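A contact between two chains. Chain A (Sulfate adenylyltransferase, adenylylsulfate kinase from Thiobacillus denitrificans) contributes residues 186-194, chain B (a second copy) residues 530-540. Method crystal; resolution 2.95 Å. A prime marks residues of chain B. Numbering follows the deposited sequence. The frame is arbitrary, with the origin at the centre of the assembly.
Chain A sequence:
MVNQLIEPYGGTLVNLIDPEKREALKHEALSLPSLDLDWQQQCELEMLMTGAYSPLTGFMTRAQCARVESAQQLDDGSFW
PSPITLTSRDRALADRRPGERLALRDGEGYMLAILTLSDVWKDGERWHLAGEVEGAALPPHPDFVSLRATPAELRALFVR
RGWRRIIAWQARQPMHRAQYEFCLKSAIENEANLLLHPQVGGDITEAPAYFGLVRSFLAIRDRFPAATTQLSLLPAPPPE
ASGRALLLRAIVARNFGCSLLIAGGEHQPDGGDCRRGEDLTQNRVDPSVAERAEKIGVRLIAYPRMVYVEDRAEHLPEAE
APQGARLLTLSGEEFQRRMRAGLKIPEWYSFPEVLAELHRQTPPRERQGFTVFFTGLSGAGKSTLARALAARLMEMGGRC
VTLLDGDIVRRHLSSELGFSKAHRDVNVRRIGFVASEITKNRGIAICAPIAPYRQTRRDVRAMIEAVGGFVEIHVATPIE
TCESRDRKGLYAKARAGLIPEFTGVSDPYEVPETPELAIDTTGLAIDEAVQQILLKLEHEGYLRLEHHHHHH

Chain A (186-194) SAIENEANL
Chain B, residues 530-540: VQQILLKLEHE

Residues 530-540 of chain B form an uninterrupted helix, with phi/psi near -60/-45 over most of its length and i to i+4 backbone hydrogen bonds such as Leu535′ N to Gln531′ O (2.8 Å) and His539′ N to Leu535′ O (2.8 Å). The chain A helix, which begins earlier in the chain, runs through Glu189; the chain then turns and enters a strand at Asn193. Asn190 (-104/13) is the first residue to leave helical phi/psi, and Glu191 takes a left-handed conformation (44/53). At the helix end Asn190 N bonds to Ser186 O (3.0 Å), and Asn190 ND2 also donates to Ser186 O (2.8 Å, 171°). The turn is closed by Glu191 N to Ile188 O (3.2 Å) and Ala192 N to Ala187 O (2.9 Å). The two stretches, burying 378 Å² together, run in opposite senses: Ile188 CA lies 4.9 Å from His539′ CA, and Glu191 CA lies 6.6 Å from Leu535′ CA.

Along chain B, contact begins at Gln531′, whose CA-to-CB bond points toward chain A. With chi1 t, chi2 p and chi3 30°, Gln531′ NE2 comes to 2.7 Å from Asn193 OD1. The distance is short, but the N-H...O angle of 128° makes this hydrogen bond weak. Asn193 (chi1 m, chi2 -99°) starts sideways and its end comes nearer to meet the amide.

Gln532′ also starts sideways; chi1 t, chi2 p and chi3 49° carry Gln532′ NE2 to 3.4 Å from Glu191 OE1. Glu191 uses chi1 m, chi2 t and chi3 46°.

One helical turn after Gln531′, the CA-to-CB bond of Leu535′ points toward chain A, with chi1 at -95°, between wells, and chi2 t. Its methyls pack against polar atoms: Leu535′ CD1 lies 3.7 Å from both Glu191 O and Asn193 ND2, and Leu535′ CD2 3.5 Å from Ala192 O. These are van der Waals contacts, since a methyl offers no conventional hydrogen-bond donor.

His539′ (chi1 m, chi2 166°), its CA-to-CB bond toward chain A, has the largest covered area, 98 Å². Ile188 CA sits 3.0 Å from the His539′ ring centroid and 3° off its normal, a CH-pi contact almost directly over one face. Ile188 (chi1 p, chi2 t) also places Ile188 CG2 3.0 Å from His539′ CD2, although its side-chain end leads away. Near the ring plane, at the edge, His539′ CE1 lies 3.4 Å from Glu191 CA and 3.7 Å from Ala192 N. Ala187 O is 2.9 Å from His539′ CE1 and 3.2 Å from His539′ NE2, but the angle is too poor for a hydrogen bond. Ile188 O to His539′ ND1, at 3.2 Å, fails likewise, so the ring's contacts with chain A here are packing rather than hydrogen bonds.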

# COMPACT_ATOMS: atom_id res chain seq x y z
N SER A 186 25.18 -24.23 -2.01
CA SER A 186 25.86 -25.41 -2.56
C SER A 186 26.54 -25.01 -3.84
O SER A 186 27.68 -25.41 -4.09
CB SER A 186 24.91 -26.57 -2.82
OG SER A 186 24.28 -27.04 -1.64
N ALA A 187 25.85 -24.21 -4.65
CA ALA A 187 26.41 -23.67 -5.88
C ALA A 187 27.62 -22.74 -5.67
O ALA A 187 28.63 -22.89 -6.36
CB ALA A 187 25.36 -22.99 -6.67
N ILE A 188 27.54 -21.79 -4.72
CA ILE A 188 28.71 -20.94 -4.47
C ILE A 188 29.87 -21.78 -3.92
O ILE A 188 31.02 -21.59 -4.29
CB ILE A 188 28.45 -19.68 -3.56
CG1 ILE A 188 28.37 -20.04 -2.09
CG2 ILE A 188 27.21 -18.92 -3.98
CD1 ILE A 188 27.47 -19.09 -1.31
N GLU A 189 29.54 -22.73 -3.06
CA GLU A 189 30.54 -23.51 -2.35
C GLU A 189 31.32 -24.44 -3.27
O GLU A 189 32.47 -24.72 -3.04
CB GLU A 189 29.86 -24.34 -1.26
CG GLU A 189 30.77 -24.90 -0.19
CD GLU A 189 29.98 -25.36 1.03
OE1 GLU A 189 30.24 -26.50 1.50
OE2 GLU A 189 29.10 -24.60 1.51
N ASN A 190 30.65 -24.95 -4.30
CA ASN A 190 31.27 -25.88 -5.24
C ASN A 190 31.62 -25.18 -6.54
O ASN A 190 31.94 -25.83 -7.53
CB ASN A 190 30.34 -27.07 -5.52
CG ASN A 190 30.19 -27.98 -4.31
OD1 ASN A 190 30.91 -28.98 -4.19
ND2 ASN A 190 29.26 -27.64 -3.41
N GLU A 191 31.56 -23.85 -6.52
CA GLU A 191 31.83 -23.06 -7.72
C GLU A 191 31.12 -23.65 -8.94
O GLU A 191 31.74 -23.89 -10.00
CB GLU A 191 33.33 -22.94 -7.97
CG GLU A 191 34.08 -22.18 -6.87
CD GLU A 191 35.55 -21.94 -7.20
OE1 GLU A 191 35.84 -21.52 -8.35
OE2 GLU A 191 36.40 -22.18 -6.32
N ALA A 192 29.81 -23.87 -8.78
CA ALA A 192 29.00 -24.53 -9.79
C ALA A 192 27.77 -23.72 -10.23
O ALA A 192 27.23 -22.91 -9.47
CB ALA A 192 28.57 -25.91 -9.29
N ASN A 193 27.36 -23.95 -11.48
CA ASN A 193 26.06 -23.49 -11.97
C ASN A 193 24.97 -24.43 -11.49
O ASN A 193 25.25 -25.55 -11.07
CB ASN A 193 26.05 -23.39 -13.49
CG ASN A 193 27.21 -22.56 -14.04
OD1 ASN A 193 27.05 -21.38 -14.35
ND2 ASN A 193 28.39 -23.17 -14.14
N LEU A 194 23.72 -23.97 -11.50
CA LEU A 194 22.64 -24.74 -10.89
C LEU A 194 21.59 -25.06 -11.92
O LEU A 194 21.17 -24.17 -12.68
CB LEU A 194 21.99 -23.95 -9.76
CG LEU A 194 20.78 -24.61 -9.12
CD1 LEU A 194 21.22 -25.86 -8.40
CD2 LEU A 194 20.06 -23.65 -8.18
N VAL B 530 34.83 -16.79 -19.27
CA VAL B 530 33.89 -15.73 -18.89
C VAL B 530 32.87 -16.22 -17.85
O VAL B 530 32.63 -15.57 -16.85
CB VAL B 530 33.11 -15.21 -20.10
CG1 VAL B 530 31.88 -14.44 -19.66
CG2 VAL B 530 34.00 -14.32 -20.92
N GLN B 531 32.30 -17.39 -18.10
CA GLN B 531 31.33 -18.00 -17.19
C GLN B 531 31.98 -18.24 -15.86
O GLN B 531 31.41 -17.94 -14.82
CB GLN B 531 30.85 -19.33 -17.75
CG GLN B 531 29.75 -19.95 -16.96
CD GLN B 531 28.60 -19.00 -16.77
OE1 GLN B 531 28.34 -18.13 -17.62
NE2 GLN B 531 27.90 -19.15 -15.64
N GLN B 532 33.20 -18.80 -15.90
CA GLN B 532 33.96 -19.10 -14.69
C GLN B 532 34.16 -17.84 -13.84
O GLN B 532 34.17 -17.90 -12.60
CB GLN B 532 35.31 -19.75 -15.05
CG GLN B 532 36.10 -20.29 -13.86
CD GLN B 532 35.30 -21.31 -13.05
OE1 GLN B 532 34.73 -22.24 -13.63
NE2 GLN B 532 35.26 -21.15 -11.72
N ILE B 533 34.28 -16.68 -14.49
CA ILE B 533 34.35 -15.46 -13.69
C ILE B 533 32.97 -14.92 -13.28
O ILE B 533 32.86 -14.30 -12.21
CB ILE B 533 35.33 -14.36 -14.26
CG1 ILE B 533 34.80 -13.66 -15.50
CG2 ILE B 533 36.67 -14.95 -14.64
CD1 ILE B 533 35.96 -13.14 -16.36
N LEU B 534 31.92 -15.16 -14.06
CA LEU B 534 30.61 -14.71 -13.61
C LEU B 534 30.29 -15.52 -12.36
O LEU B 534 29.67 -15.02 -11.43
CB LEU B 534 29.53 -14.84 -14.68
CG LEU B 534 29.74 -13.82 -15.79
CD1 LEU B 534 28.97 -14.20 -17.06
CD2 LEU B 534 29.39 -12.42 -15.31
N LEU B 535 30.77 -16.75 -12.34
CA LEU B 535 30.63 -17.56 -11.15
C LEU B 535 31.34 -16.94 -9.93
O LEU B 535 30.75 -16.84 -8.84
CB LEU B 535 31.20 -18.94 -11.40
CG LEU B 535 30.23 -20.03 -11.83
CD1 LEU B 535 31.03 -21.18 -12.40
CD2 LEU B 535 29.45 -20.47 -10.65
N LYS B 536 32.54 -16.42 -10.09
CA LYS B 536 33.13 -15.72 -8.99
C LYS B 536 32.29 -14.54 -8.59
O LYS B 536 31.87 -14.46 -7.47
CB LYS B 536 34.53 -15.26 -9.33
N LEU B 537 32.03 -13.60 -9.49
CA LEU B 537 31.17 -12.50 -9.07
C LEU B 537 29.85 -12.94 -8.39
O LEU B 537 29.43 -12.36 -7.38
CB LEU B 537 30.89 -11.56 -10.25
CG LEU B 537 32.14 -11.08 -11.00
CD1 LEU B 537 31.82 -10.42 -12.33
CD2 LEU B 537 32.95 -10.14 -10.12
N GLU B 538 29.23 -13.97 -8.91
CA GLU B 538 28.03 -14.45 -8.28
C GLU B 538 28.35 -14.89 -6.90
O GLU B 538 27.63 -14.56 -5.98
CB GLU B 538 27.45 -15.64 -9.02
N HIS B 539 29.40 -15.66 -6.74
CA HIS B 539 29.55 -16.20 -5.41
C HIS B 539 30.10 -15.16 -4.43
O HIS B 539 29.92 -15.29 -3.21
CB HIS B 539 30.43 -17.43 -5.52
CG HIS B 539 29.78 -18.53 -6.31
ND1 HIS B 539 30.48 -19.62 -6.77
CD2 HIS B 539 28.50 -18.69 -6.72
CE1 HIS B 539 29.64 -20.42 -7.42
NE2 HIS B 539 28.44 -19.88 -7.40
N GLU B 540 30.75 -14.12 -4.95
CA GLU B 540 31.29 -13.03 -4.12
C GLU B 540 30.21 -12.00 -3.74
O GLU B 540 30.43 -11.15 -2.89
CB GLU B 540 32.44 -12.33 -4.85
CG GLU B 540 33.42 -11.65 -3.96
CD GLU B 540 34.32 -12.62 -3.22
OE1 GLU B 540 34.33 -13.81 -3.60
OE2 GLU B 540 35.01 -12.20 -2.26